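PDB 2WHN: pilus assembly protein PILC from Thermus thermophilus, which probably serves as an essential inner-membrane component controlling type IV pilus assembly and disassembly, here as its all-helical N-terminal domain. Local coordinates for residues A5-P10 against N45-E50; R49-Q54 against S70-F75; M63-A68 against N81-G86. One frame throughout, in Å; residues are numbered along the deposited sequence.

Contact 1: A5-P10 against N45-E50; sequences ALERGP and NRKFRE
Glu7 and Arg46 meet in a side-on salt bridge, with carboxylate and guanidinium nearly coplanar, their planes 9° apart. Arg46 NE donates to Glu7 OE2 at 2.7 Å. Arg46 NH2 donates to the syn lone pair of Glu7 OE1 at 3.1 Å, with an N-H...O angle of 159°. The same NH2 also reaches Glu7 OE2, at 2.9 Å, so OE2 accepts from two nitrogens. In Glu7, chi1 (-167°) sets CG anti to the backbone N, and the extended chain beyond it carries the carboxylate to Arg46. Lys47 brings a second cation, its chain crossing that of Glu7 at a slant. Its NZ lies 3.7 Å from Glu7 OE1, a long ion pair. On the other side of Arg46, NH1 makes a weak bond to Glu50 OE2, and the four residues form one salt-bridge network.

Next to the charges, Pro10 packs on the helix. Pro10 CG touches Phe48 CB at 3.7 Å, and Pro10 CB lies over one face of the Phe48 ring. Phe48 is buried and also meets Phe18 of helix 12-28 edge-to-face. Gly9 passes close to the helix, with CA 5.5 Å from Lys47 CA.

Asn45 occupies the N-cap position of helix 46-60. The contact thus fastens the loop ahead of helix 12-28 onto the first turn of helix 46-60, in the all-helical N-terminal domain of this GspF-family protein. It lies at the surface. Two cations beside one carboxylate, close to a helix N-terminus, would be expected to keep Glu7 ionised.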
ATOM      1  N   ALA A   5      21.169  -3.796  -2.334  1.00 29.26           N
ATOM      2  CA  ALA A   5      20.808  -4.960  -1.529  1.00 29.07           C
ATOM      3  C   ALA A   5      20.993  -4.722  -0.027  1.00 28.59           C
ATOM      4  O   ALA A   5      20.375  -5.400   0.794  1.00 28.85           O
ATOM      5  CB  ALA A   5      21.598  -6.180  -1.981  1.00 29.18           C
ATOM      6  N   LEU A   6      21.831  -3.749   0.327  1.00 27.24           N
ATOM      7  CA  LEU A   6      22.156  -3.485   1.726  1.00 26.47           C
ATOM      8  C   LEU A   6      21.190  -2.502   2.393  1.00 27.20           C
ATOM      9  O   LEU A   6      21.247  -2.292   3.603  1.00 26.33           O
ATOM     10  CB  LEU A   6      23.603  -2.984   1.860  1.00 25.55           C
ATOM     11  CG  LEU A   6      24.715  -3.992   1.545  1.00 23.86           C
ATOM     12  CD1 LEU A   6      26.077  -3.316   1.501  1.00 23.97           C
ATOM     13  CD2 LEU A   6      24.723  -5.127   2.555  1.00 23.37           C
ATOM     14  N   GLU A   7      20.307  -1.902   1.603  1.00 28.31           N
ATOM     15  CA  GLU A   7      19.428  -0.848   2.103  1.00 30.69           C
ATOM     16  C   GLU A   7      18.183  -1.442   2.768  1.00 31.52           C
ATOM     17  O   GLU A   7      17.583  -2.377   2.242  1.00 30.84           O
ATOM     18  CB  GLU A   7      19.022   0.095   0.962  1.00 30.52           C
ATOM     19  CG  GLU A   7      18.379   1.390   1.437  1.00 34.79           C
ATOM     20  CD  GLU A   7      17.817   2.231   0.300  1.00 37.18           C
ATOM     21  OE1 GLU A   7      18.005   1.855  -0.881  1.00 36.01           O
ATOM     22  OE2 GLU A   7      17.198   3.275   0.596  1.00 38.34           O
ATOM     23  N   ARG A   8      17.833  -0.933   3.946  1.00 33.29           N
ATOM     24  CA  ARG A   8      16.647  -1.404   4.658  1.00 35.36           C
ATOM     25  C   ARG A   8      15.386  -1.082   3.861  1.00 35.54           C
ATOM     26  O   ARG A   8      15.040   0.086   3.684  1.00 35.83           O
ATOM     27  CB  ARG A   8      16.550  -0.753   6.041  1.00 35.92           C
ATOM     28  CG  ARG A   8      17.788  -0.915   6.908  1.00 40.18           C
ATOM     29  CD  ARG A   8      17.586  -0.246   8.260  1.00 45.21           C
ATOM     30  NE  ARG A   8      18.446  -0.810   9.297  1.00 47.96           N
ATOM     31  CZ  ARG A   8      18.105  -0.903  10.578  1.00 50.12           C
ATOM     32  NH1 ARG A   8      16.911  -0.484  10.977  1.00 51.24           N
ATOM     33  NH2 ARG A   8      18.948  -1.424  11.460  1.00 51.84           N
ATOM     34  N   GLY A   9      14.717  -2.120   3.365  1.00 35.78           N
ATOM     35  CA  GLY A   9      13.456  -1.949   2.643  1.00 35.53           C
ATOM     36  C   GLY A   9      12.252  -2.014   3.563  1.00 35.10           C
ATOM     37  O   GLY A   9      12.399  -2.181   4.773  1.00 36.14           O
ATOM     38  N   PRO A  10      11.046  -1.893   2.991  1.00 34.73           N
ATOM     39  CA  PRO A  10       9.820  -1.889   3.786  1.00 34.26           C
ATOM     40  C   PRO A  10       9.694  -3.145   4.646  1.00 33.58           C
ATOM     41  O   PRO A  10       9.945  -4.249   4.171  1.00 33.09           O
ATOM     42  CB  PRO A  10       8.712  -1.869   2.726  1.00 34.02           C
ATOM     43  CG  PRO A  10       9.364  -1.338   1.488  1.00 34.83           C
ATOM     44  CD  PRO A  10      10.781  -1.793   1.543  1.00 34.52           C
ATOM     45  N   ASN A  45       9.864   5.004   5.675  1.00 28.90           N
ATOM     46  CA  ASN A  45      10.894   4.241   4.979  1.00 29.64           C
ATOM     47  C   ASN A  45      11.147   4.770   3.567  1.00 30.26           C
ATOM     48  O   ASN A  45      10.239   4.807   2.741  1.00 29.71           O
ATOM     49  CB  ASN A  45      10.508   2.761   4.925  1.00 29.13           C
ATOM     50  CG  ASN A  45      11.558   1.908   4.241  1.00 29.81           C
ATOM     51  OD1 ASN A  45      12.502   1.439   4.878  1.00 32.17           O
ATOM     52  ND2 ASN A  45      11.391   1.687   2.943  1.00 27.23           N
ATOM     53  N   ARG A  46      12.388   5.161   3.291  1.00 31.85           N
ATOM     54  CA  ARG A  46      12.725   5.825   2.031  1.00 33.03           C
ATOM     55  C   ARG A  46      12.427   4.956   0.819  1.00 33.64           C
ATOM     56  O   ARG A  46      12.010   5.456  -0.229  1.00 33.40           O
ATOM     57  CB  ARG A  46      14.199   6.233   2.008  1.00 33.34           C
ATOM     58  CG  ARG A  46      14.596   7.002   0.756  1.00 34.43           C
ATOM     59  CD  ARG A  46      16.099   6.978   0.532  1.00 38.05           C
ATOM     60  NE  ARG A  46      16.534   5.767  -0.162  1.00 39.84           N
ATOM     61  CZ  ARG A  46      16.493   5.605  -1.482  1.00 40.20           C
ATOM     62  NH1 ARG A  46      16.030   6.573  -2.260  1.00 41.50           N
ATOM     63  NH2 ARG A  46      16.914   4.471  -2.024  1.00 39.12           N
ATOM     64  N   LYS A  47      12.721   3.666   0.941  1.00 33.67           N
ATOM     65  CA  LYS A  47      12.494   2.726  -0.143  1.00 34.28           C
ATOM     66  C   LYS A  47      11.003   2.499  -0.384  1.00 33.90           C
ATOM     67  O   LYS A  47      10.561   2.374  -1.531  1.00 33.62           O
ATOM     68  CB  LYS A  47      13.196   1.398   0.143  1.00 34.87           C
ATOM     69  CG  LYS A  47      13.376   0.525  -1.087  1.00 37.47           C
ATOM     70  CD  LYS A  47      14.756  -0.128  -1.103  1.00 39.48           C
ATOM     71  CE  LYS A  47      15.112  -0.621  -2.497  1.00 41.74           C
ATOM     72  NZ  LYS A  47      16.530  -1.094  -2.570  1.00 42.89           N
ATOM     73  N   PHE A  48      10.225   2.466   0.693  1.00 33.52           N
ATOM     74  CA  PHE A  48       8.776   2.374   0.562  1.00 33.58           C
ATOM     75  C   PHE A  48       8.207   3.649  -0.047  1.00 33.88           C
ATOM     76  O   PHE A  48       7.291   3.593  -0.868  1.00 34.00           O
ATOM     77  CB  PHE A  48       8.112   2.083   1.907  1.00 33.23           C
ATOM     78  CG  PHE A  48       6.751   1.447   1.783  1.00 31.92           C
ATOM     79  CD1 PHE A  48       6.375   0.803   0.612  1.00 29.67           C
ATOM     80  CD2 PHE A  48       5.872   1.450   2.850  1.00 27.92           C
ATOM     81  CE1 PHE A  48       5.126   0.210   0.498  1.00 31.11           C
ATOM     82  CE2 PHE A  48       4.632   0.833   2.751  1.00 29.65           C
ATOM     83  CZ  PHE A  48       4.257   0.219   1.577  1.00 29.10           C
ATOM     84  N   ARG A  49       8.784   4.789   0.330  1.00 34.31           N
ATOM     85  CA  ARG A  49       8.398   6.078  -0.241  1.00 34.55           C
ATOM     86  C   ARG A  49       8.616   6.090  -1.749  1.00 34.69           C
ATOM     87  O   ARG A  49       7.767   6.564  -2.504  1.00 34.82           O
ATOM     88  CB  ARG A  49       9.196   7.219   0.398  1.00 35.02           C
ATOM     89  CG  ARG A  49       8.533   7.849   1.606  1.00 36.77           C
ATOM     90  CD  ARG A  49       8.761   9.353   1.648  1.00 37.13           C
ATOM     91  NE  ARG A  49      10.177   9.703   1.559  1.00 38.19           N
ATOM     92  CZ  ARG A  49      11.092   9.373   2.466  1.00 38.09           C
ATOM     93  NH1 ARG A  49      10.752   8.666   3.536  1.00 36.54           N
ATOM     94  NH2 ARG A  49      12.354   9.743   2.296  1.00 37.62           N
ATOM     95  N   GLU A  50       9.775   5.603  -2.181  1.00 34.21           N
ATOM     96  CA  GLU A  50      10.070   5.518  -3.602  1.00 34.81           C
ATOM     97  C   GLU A  50       9.088   4.575  -4.289  1.00 34.31           C
ATOM     98  O   GLU A  50       8.612   4.854  -5.386  1.00 33.52           O
ATOM     99  CB  GLU A  50      11.511   5.056  -3.826  1.00 34.85           C
ATOM    100  CG  GLU A  50      12.553   6.114  -3.491  1.00 37.65           C
ATOM    101  CD  GLU A  50      13.017   6.875  -4.716  1.00 42.94           C
ATOM    102  OE1 GLU A  50      12.294   6.854  -5.735  1.00 46.04           O
ATOM    103  OE2 GLU A  50      14.119   7.469  -4.674  1.00 45.71           O
TER

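Contact 2: R49-Q54 against S70-F75; sequences REILKQ and SKHKIF
The His72 ring has Ile51 CG2 over the centre of one face and Gln54 CG at its edge. The methyl makes a CH-pi contact, 3.6 Å from Ile51 CG2 to the His72 ring centroid and 14° off the ring normal. Gln54 CG lies 4.0 Å from His72 NE2, near the ring plane. The Phe75 ring is met differently. Ile51 CG2 and Leu52 CD2 both come to its edge, with Ile51 CG2 at 4.3 Å from Phe75 CE1 and Leu52 CD2 at 4.5 Å from Phe75 CZ. Ile74 CG2, from the same loop, sits above one face of that ring, offset toward its rim.

One methyl therefore serves both rings. With Ile51 CG1 anti to the carbonyl carbon (chi1 -65°), CG2 stands anti to the backbone N, the branch that meets the His72 face. Ile51 CD1 is modelled so near His72 ND1 that its exact placement is doubtful.

The segment 70-75 is the connection between helices 65-70 and 77-89 of the helical domain. It crosses beside helix 46-60, and a type I beta turn runs from His72 to Phe75, with Phe75 N bonded to His72 O. The turn carries both rings to the helix. Phe75 is buried and also touches Leu15 of helix 12-28. Its ring meets that of Tyr79 as well. At the other end of the loop, Lys71 NZ forms a salt bridge with Asp58 OD2, farther along helix 46-60.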
ATOM      1  N   ARG A  49       8.784   4.789   0.330  1.00 34.31           N
ATOM      2  CA  ARG A  49       8.398   6.078  -0.241  1.00 34.55           C
ATOM      3  C   ARG A  49       8.616   6.090  -1.749  1.00 34.69           C
ATOM      4  O   ARG A  49       7.767   6.564  -2.504  1.00 34.82           O
ATOM      5  CB  ARG A  49       9.196   7.219   0.398  1.00 35.02           C
ATOM      6  CG  ARG A  49       8.533   7.849   1.606  1.00 36.77           C
ATOM      7  CD  ARG A  49       8.761   9.353   1.648  1.00 37.13           C
ATOM      8  NE  ARG A  49      10.177   9.703   1.559  1.00 38.19           N
ATOM      9  CZ  ARG A  49      11.092   9.373   2.466  1.00 38.09           C
ATOM     10  NH1 ARG A  49      10.752   8.666   3.536  1.00 36.54           N
ATOM     11  NH2 ARG A  49      12.354   9.743   2.296  1.00 37.62           N
ATOM     12  N   GLU A  50       9.775   5.603  -2.181  1.00 34.21           N
ATOM     13  CA  GLU A  50      10.070   5.518  -3.602  1.00 34.81           C
ATOM     14  C   GLU A  50       9.088   4.575  -4.289  1.00 34.31           C
ATOM     15  O   GLU A  50       8.612   4.854  -5.386  1.00 33.52           O
ATOM     16  CB  GLU A  50      11.511   5.056  -3.826  1.00 34.85           C
ATOM     17  CG  GLU A  50      12.553   6.114  -3.491  1.00 37.65           C
ATOM     18  CD  GLU A  50      13.017   6.875  -4.716  1.00 42.94           C
ATOM     19  OE1 GLU A  50      12.294   6.854  -5.735  1.00 46.04           O
ATOM     20  OE2 GLU A  50      14.119   7.469  -4.674  1.00 45.71           O
ATOM     21  N   ILE A  51       8.764   3.477  -3.614  1.00 34.35           N
ATOM     22  CA  ILE A  51       7.794   2.514  -4.124  1.00 34.35           C
ATOM     23  C   ILE A  51       6.440   3.179  -4.330  1.00 34.35           C
ATOM     24  O   ILE A  51       5.781   2.981  -5.353  1.00 34.00           O
ATOM     25  CB  ILE A  51       7.600   1.346  -3.136  1.00 34.72           C
ATOM     26  CG1 ILE A  51       8.886   0.525  -3.008  1.00 35.78           C
ATOM     27  CG2 ILE A  51       6.439   0.473  -3.568  1.00 33.61           C
ATOM     28  CD1 ILE A  51       9.165  -0.345  -4.199  1.00 36.95           C
ATOM     29  N   LEU A  52       6.009   3.936  -3.328  1.00 34.50           N
ATOM     30  CA  LEU A  52       4.666   4.501  -3.328  1.00 34.70           C
ATOM     31  C   LEU A  52       4.538   5.646  -4.325  1.00 34.85           C
ATOM     32  O   LEU A  52       3.483   5.828  -4.928  1.00 35.53           O
ATOM     33  CB  LEU A  52       4.272   4.958  -1.926  1.00 33.75           C
ATOM     34  CG  LEU A  52       4.155   3.818  -0.913  1.00 32.49           C
ATOM     35  CD1 LEU A  52       3.868   4.367   0.475  1.00 30.34           C
ATOM     36  CD2 LEU A  52       3.073   2.827  -1.347  1.00 30.87           C
ATOM     37  N   LYS A  53       5.617   6.393  -4.523  1.00 34.92           N
ATOM     38  CA  LYS A  53       5.639   7.415  -5.570  1.00 35.60           C
ATOM     39  C   LYS A  53       5.478   6.789  -6.953  1.00 35.25           C
ATOM     40  O   LYS A  53       4.814   7.347  -7.828  1.00 35.67           O
ATOM     41  CB  LYS A  53       6.924   8.245  -5.501  1.00 35.42           C
ATOM     42  CG  LYS A  53       7.073   9.017  -4.201  1.00 37.97           C
ATOM     43  CD  LYS A  53       8.341   9.861  -4.168  1.00 41.26           C
ATOM     44  CE  LYS A  53       8.518  10.497  -2.797  1.00 42.18           C
ATOM     45  NZ  LYS A  53       9.619  11.499  -2.765  1.00 43.86           N
ATOM     46  N   GLN A  54       6.078   5.622  -7.146  1.00 34.84           N
ATOM     47  CA  GLN A  54       5.931   4.909  -8.408  1.00 34.69           C
ATOM     48  C   GLN A  54       4.515   4.352  -8.562  1.00 33.79           C
ATOM     49  O   GLN A  54       3.954   4.359  -9.655  1.00 33.80           O
ATOM     50  CB  GLN A  54       6.968   3.792  -8.526  1.00 34.53           C
ATOM     51  CG  GLN A  54       6.820   2.952  -9.783  1.00 37.32           C
ATOM     52  CD  GLN A  54       7.153   3.726 -11.042  1.00 41.86           C
ATOM     53  OE1 GLN A  54       8.272   4.213 -11.205  1.00 42.09           O
ATOM     54  NE2 GLN A  54       6.179   3.848 -11.941  1.00 43.14           N
ATOM     55  N   SER A  70       1.372  -4.776  -7.931  1.00 30.72           N
ATOM     56  CA  SER A  70       1.927  -6.082  -8.269  1.00 30.76           C
ATOM     57  C   SER A  70       3.365  -5.956  -8.754  1.00 31.06           C
ATOM     58  O   SER A  70       4.073  -6.955  -8.885  1.00 30.66           O
ATOM     59  CB  SER A  70       1.071  -6.780  -9.326  1.00 30.63           C
ATOM     60  OG  SER A  70       1.243  -6.172 -10.592  1.00 30.99           O
ATOM     61  N   LYS A  71       3.800  -4.722  -8.987  1.00 30.99           N
ATOM     62  CA  LYS A  71       5.164  -4.456  -9.426  1.00 31.37           C
ATOM     63  C   LYS A  71       6.164  -4.559  -8.280  1.00 31.74           C
ATOM     64  O   LYS A  71       7.373  -4.516  -8.502  1.00 31.92           O
ATOM     65  CB  LYS A  71       5.263  -3.067 -10.054  1.00 31.57           C
ATOM     66  CG  LYS A  71       4.752  -2.987 -11.478  1.00 31.49           C
ATOM     67  CD  LYS A  71       4.815  -1.559 -11.989  1.00 33.70           C
ATOM     68  CE  LYS A  71       4.634  -1.501 -13.496  1.00 35.39           C
ATOM     69  NZ  LYS A  71       4.874  -0.128 -14.019  1.00 36.85           N
ATOM     70  N   HIS A  72       5.662  -4.664  -7.054  1.00 31.91           N
ATOM     71  CA  HIS A  72       6.510  -4.509  -5.877  1.00 31.98           C
ATOM     72  C   HIS A  72       6.349  -5.656  -4.882  1.00 31.91           C
ATOM     73  O   HIS A  72       5.235  -5.979  -4.464  1.00 31.15           O
ATOM     74  CB  HIS A  72       6.243  -3.161  -5.205  1.00 31.55           C
ATOM     75  CG  HIS A  72       6.389  -1.990  -6.129  1.00 31.82           C
ATOM     76  ND1 HIS A  72       7.611  -1.425  -6.427  1.00 30.11           N
ATOM     77  CD2 HIS A  72       5.468  -1.286  -6.829  1.00 30.81           C
ATOM     78  CE1 HIS A  72       7.436  -0.424  -7.271  1.00 31.64           C
ATOM     79  NE2 HIS A  72       6.146  -0.320  -7.535  1.00 32.92           N
ATOM     80  N   LYS A  73       7.476  -6.234  -4.478  1.00 31.70           N
ATOM     81  CA  LYS A  73       7.485  -7.488  -3.731  1.00 32.09           C
ATOM     82  C   LYS A  73       6.752  -7.375  -2.399  1.00 32.04           C
ATOM     83  O   LYS A  73       6.180  -8.351  -1.912  1.00 31.67           O
ATOM     84  CB  LYS A  73       8.924  -7.959  -3.493  1.00 32.13           C
ATOM     85  CG  LYS A  73       9.673  -8.343  -4.761  1.00 34.51           C
ATOM     86  CD  LYS A  73      11.159  -7.982  -4.678  1.00 36.90           C
ATOM     87  CE  LYS A  73      11.731  -8.241  -3.288  1.00 37.30           C
ATOM     88  NZ  LYS A  73      11.956  -9.689  -3.032  1.00 38.20           N
ATOM     89  N   ILE A  74       6.790  -6.193  -1.797  1.00 31.89           N
ATOM     90  CA  ILE A  74       6.205  -6.001  -0.470  1.00 32.34           C
ATOM     91  C   ILE A  74       4.709  -6.344  -0.424  1.00 32.55           C
ATOM     92  O   ILE A  74       4.165  -6.651   0.638  1.00 32.85           O
ATOM     93  CB  ILE A  74       6.436  -4.565   0.045  1.00 32.24           C
ATOM     94  CG1 ILE A  74       5.837  -4.391   1.442  1.00 32.62           C
ATOM     95  CG2 ILE A  74       5.858  -3.544  -0.930  1.00 33.08           C
ATOM     96  CD1 ILE A  74       6.462  -5.291   2.496  1.00 32.99           C
ATOM     97  N   PHE A  75       4.049  -6.313  -1.576  1.00 32.80           N
ATOM     98  CA  PHE A  75       2.629  -6.656  -1.640  1.00 33.26           C
ATOM     99  C   PHE A  75       2.434  -8.108  -2.083  1.00 33.47           C
ATOM    100  O   PHE A  75       2.801  -8.479  -3.195  1.00 33.92           O
ATOM    101  CB  PHE A  75       1.885  -5.691  -2.574  1.00 33.78           C
ATOM    102  CG  PHE A  75       2.043  -4.239  -2.197  1.00 33.66           C
ATOM    103  CD1 PHE A  75       2.911  -3.415  -2.900  1.00 33.64           C
ATOM    104  CD2 PHE A  75       1.368  -3.713  -1.104  1.00 31.17           C
ATOM    105  CE1 PHE A  75       3.093  -2.086  -2.531  1.00 31.31           C
ATOM    106  CE2 PHE A  75       1.538  -2.385  -0.740  1.00 32.28           C
ATOM    107  CZ  PHE A  75       2.414  -1.576  -1.447  1.00 29.29           C
TER

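Contact 3: M63-A68 against N81-G86; sequences MAFSEA and NLVRAG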
ATOM      1  N   MET A  63      -3.148   3.306 -15.034  1.00 28.02           N
ATOM      2  CA  MET A  63      -2.944   1.894 -14.714  1.00 28.72           C
ATOM      3  C   MET A  63      -3.761   1.517 -13.483  1.00 29.03           C
ATOM      4  O   MET A  63      -4.052   2.367 -12.633  1.00 28.59           O
ATOM      5  CB  MET A  63      -1.456   1.608 -14.472  1.00 29.34           C
ATOM      6  CG  MET A  63      -1.160   0.213 -13.939  1.00 31.85           C
ATOM      7  SD  MET A  63       0.603  -0.063 -13.653  1.00 38.31           S
ATOM      8  CE  MET A  63       1.298   0.668 -15.142  1.00 32.99           C
ATOM      9  N   ALA A  64      -4.157   0.252 -13.404  1.00 27.87           N
ATOM     10  CA  ALA A  64      -4.951  -0.224 -12.280  1.00 27.77           C
ATOM     11  C   ALA A  64      -4.125  -0.238 -10.999  1.00 27.65           C
ATOM     12  O   ALA A  64      -2.908  -0.439 -11.036  1.00 27.93           O
ATOM     13  CB  ALA A  64      -5.511  -1.610 -12.577  1.00 27.04           C
ATOM     14  N   PHE A  65      -4.788   0.003  -9.871  1.00 27.10           N
ATOM     15  CA  PHE A  65      -4.119   0.055  -8.572  1.00 27.03           C
ATOM     16  C   PHE A  65      -3.446  -1.281  -8.261  1.00 26.81           C
ATOM     17  O   PHE A  65      -2.279  -1.324  -7.858  1.00 26.88           O
ATOM     18  CB  PHE A  65      -5.125   0.423  -7.470  1.00 25.84           C
ATOM     19  CG  PHE A  65      -4.508   0.606  -6.110  1.00 26.27           C
ATOM     20  CD1 PHE A  65      -3.244   1.160  -5.970  1.00 25.59           C
ATOM     21  CD2 PHE A  65      -5.218   0.271  -4.966  1.00 26.34           C
ATOM     22  CE1 PHE A  65      -2.687   1.350  -4.712  1.00 26.71           C
ATOM     23  CE2 PHE A  65      -4.670   0.454  -3.707  1.00 26.37           C
ATOM     24  CZ  PHE A  65      -3.402   0.992  -3.578  1.00 25.34           C
ATOM     25  N   SER A  66      -4.176  -2.370  -8.482  1.00 26.31           N
ATOM     26  CA  SER A  66      -3.654  -3.708  -8.228  1.00 26.91           C
ATOM     27  C   SER A  66      -2.424  -4.034  -9.069  1.00 27.09           C
ATOM     28  O   SER A  66      -1.490  -4.668  -8.581  1.00 27.97           O
ATOM     29  CB  SER A  66      -4.737  -4.761  -8.450  1.00 26.78           C
ATOM     30  OG  SER A  66      -5.263  -4.660  -9.754  1.00 27.49           O
ATOM     31  N   GLU A  67      -2.414  -3.603 -10.328  1.00 27.49           N
ATOM     32  CA  GLU A  67      -1.246  -3.828 -11.178  1.00 27.50           C
ATOM     33  C   GLU A  67      -0.061  -2.965 -10.744  1.00 27.88           C
ATOM     34  O   GLU A  67       1.084  -3.413 -10.776  1.00 27.11           O
ATOM     35  CB  GLU A  67      -1.556  -3.599 -12.661  1.00 27.87           C
ATOM     36  CG  GLU A  67      -0.305  -3.670 -13.544  1.00 29.22           C
ATOM     37  CD  GLU A  67      -0.611  -3.721 -15.032  1.00 31.41           C
ATOM     38  OE1 GLU A  67      -1.679  -3.225 -15.444  1.00 31.31           O
ATOM     39  OE2 GLU A  67       0.235  -4.238 -15.796  1.00 33.37           O
ATOM     40  N   ALA A  68      -0.334  -1.733 -10.329  1.00 28.03           N
ATOM     41  CA  ALA A  68       0.720  -0.880  -9.785  1.00 28.80           C
ATOM     42  C   ALA A  68       1.377  -1.525  -8.562  1.00 29.01           C
ATOM     43  O   ALA A  68       2.603  -1.542  -8.445  1.00 29.15           O
ATOM     44  CB  ALA A  68       0.177   0.500  -9.444  1.00 28.77           C
ATOM     45  N   ASN A  81      -4.509  -9.534  -4.989  1.00 33.69           N
ATOM     46  CA  ASN A  81      -5.762 -10.149  -5.416  1.00 33.01           C
ATOM     47  C   ASN A  81      -6.967  -9.554  -4.690  1.00 32.54           C
ATOM     48  O   ASN A  81      -8.018  -9.340  -5.289  1.00 31.74           O
ATOM     49  CB  ASN A  81      -5.712 -11.667  -5.224  1.00 33.32           C
ATOM     50  CG  ASN A  81      -4.990 -12.372  -6.357  1.00 34.08           C
ATOM     51  OD1 ASN A  81      -4.894 -11.847  -7.464  1.00 34.81           O
ATOM     52  ND2 ASN A  81      -4.503 -13.579  -6.092  1.00 33.71           N
ATOM     53  N   LEU A  82      -6.798  -9.264  -3.406  1.00 32.16           N
ATOM     54  CA  LEU A  82      -7.857  -8.647  -2.618  1.00 32.36           C
ATOM     55  C   LEU A  82      -8.115  -7.208  -3.062  1.00 32.22           C
ATOM     56  O   LEU A  82      -9.260  -6.812  -3.277  1.00 31.56           O
ATOM     57  CB  LEU A  82      -7.508  -8.692  -1.129  1.00 32.62           C
ATOM     58  CG  LEU A  82      -7.849 -10.012  -0.439  1.00 34.10           C
ATOM     59  CD1 LEU A  82      -7.317 -10.026   0.989  1.00 35.50           C
ATOM     60  CD2 LEU A  82      -9.362 -10.245  -0.467  1.00 33.16           C
ATOM     61  N   VAL A  83      -7.041  -6.439  -3.216  1.00 31.87           N
ATOM     62  CA  VAL A  83      -7.130  -5.101  -3.794  1.00 31.83           C
ATOM     63  C   VAL A  83      -7.790  -5.129  -5.165  1.00 32.72           C
ATOM     64  O   VAL A  83      -8.602  -4.261  -5.489  1.00 32.94           O
ATOM     65  CB  VAL A  83      -5.742  -4.423  -3.894  1.00 31.97           C
ATOM     66  CG1 VAL A  83      -5.801  -3.196  -4.805  1.00 30.93           C
ATOM     67  CG2 VAL A  83      -5.248  -4.039  -2.507  1.00 29.55           C
ATOM     68  N   ARG A  84      -7.469  -6.146  -5.961  1.00 32.95           N
ATOM     69  CA  ARG A  84      -8.067  -6.284  -7.289  1.00 32.70           C
ATOM     70  C   ARG A  84      -9.579  -6.487  -7.218  1.00 32.50           C
ATOM     71  O   ARG A  84     -10.326  -5.961  -8.044  1.00 32.11           O
ATOM     72  CB  ARG A  84      -7.420  -7.436  -8.063  1.00 33.30           C
ATOM     73  CG  ARG A  84      -8.154  -7.799  -9.344  1.00 32.85           C
ATOM     74  CD  ARG A  84      -8.104  -6.649 -10.333  1.00 33.59           C
ATOM     75  NE  ARG A  84      -9.010  -6.853 -11.459  1.00 35.10           N
ATOM     76  CZ  ARG A  84      -9.221  -5.956 -12.416  1.00 34.71           C
ATOM     77  NH1 ARG A  84      -8.589  -4.789 -12.386  1.00 32.33           N
ATOM     78  NH2 ARG A  84     -10.066  -6.227 -13.401  1.00 32.86           N
ATOM     79  N   ALA A  85     -10.030  -7.264  -6.239  1.00 32.72           N
ATOM     80  CA  ALA A  85     -11.465  -7.445  -6.023  1.00 32.76           C
ATOM     81  C   ALA A  85     -12.111  -6.127  -5.591  1.00 32.88           C
ATOM     82  O   ALA A  85     -13.221  -5.803  -6.006  1.00 32.49           O
ATOM     83  CB  ALA A  85     -11.720  -8.531  -4.986  1.00 32.63           C
ATOM     84  N   GLY A  86     -11.384  -5.352  -4.794  1.00 33.47           N
ATOM     85  CA  GLY A  86     -11.874  -4.058  -4.317  1.00 34.59           C
ATOM     86  C   GLY A  86     -12.067  -3.031  -5.417  1.00 35.08           C
ATOM     87  O   GLY A  86     -13.026  -2.259  -5.392  1.00 35.77           O
TER
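Ser66 and Arg84 bring the two backbones close together, with their CA atoms 5.2 Å apart. This is helix-to-helix packing within the all-helical domain: the start of the short helix 65-70 packs on helix 77-89, which follows it after the loop 71-76. At the closest approach the serine CB meets the CB of Arg84. Ser66 CB sits 3.8 Å from Arg84 CB, and Ser66 CB also lies 4.1 Å from Val83 CG1.

The apolar part belongs to Phe65 and Val83, whose side chains cross at about a right angle. Val83 CG1 is anti to the backbone N (chi1 166°) and touches Phe65 CD2 at 3.5 Å. The same methyl lies 4.0 Å from Phe65 CE2. Phe65 is buried and also packs on Val55 of helix 46-60 and Leu92 of helix 92-109. It thereby joins this helix pair to two others.

Arg84 covers the outer margin. The guanidinium has Ser66 OG and Ala64 CB near its plane, at the edge. The charged end is held by Glu87, through a salt bridge from Arg84 NH1 to Glu87 OE1. Glu87 OE2 accepts a hydrogen bond from Ser66 N in the first turn of helix 65-70. The bend at chi2 (65°) of Arg84 places CD, the atom that meets Ser66 OG, and Ser66 OG approaches Arg84 CD at 3.5 Å.

In the fold
From the N terminus, the loop 5-10 leads into helix 12-28. The chain passes through helix 32-39 before contact 1 closes this long loop on the start of helix 46-60. Contact 2 begins on that same helix, sharing Arg49 and Glu50, and closes at the loop 70-75. Contacts 1 and 2 touch directly through Phe48 with Phe75 and Ile74, and through Pro10 with Ile74. Contact 3 opens inside the loop of contact 2 and closes beyond it, so the two cross. Contact 1 is complete before contact 3 starts, and their centres lie about 22 Å apart. Together they tie the N-terminal segment and helices 46-60, 65-70 and 77-89.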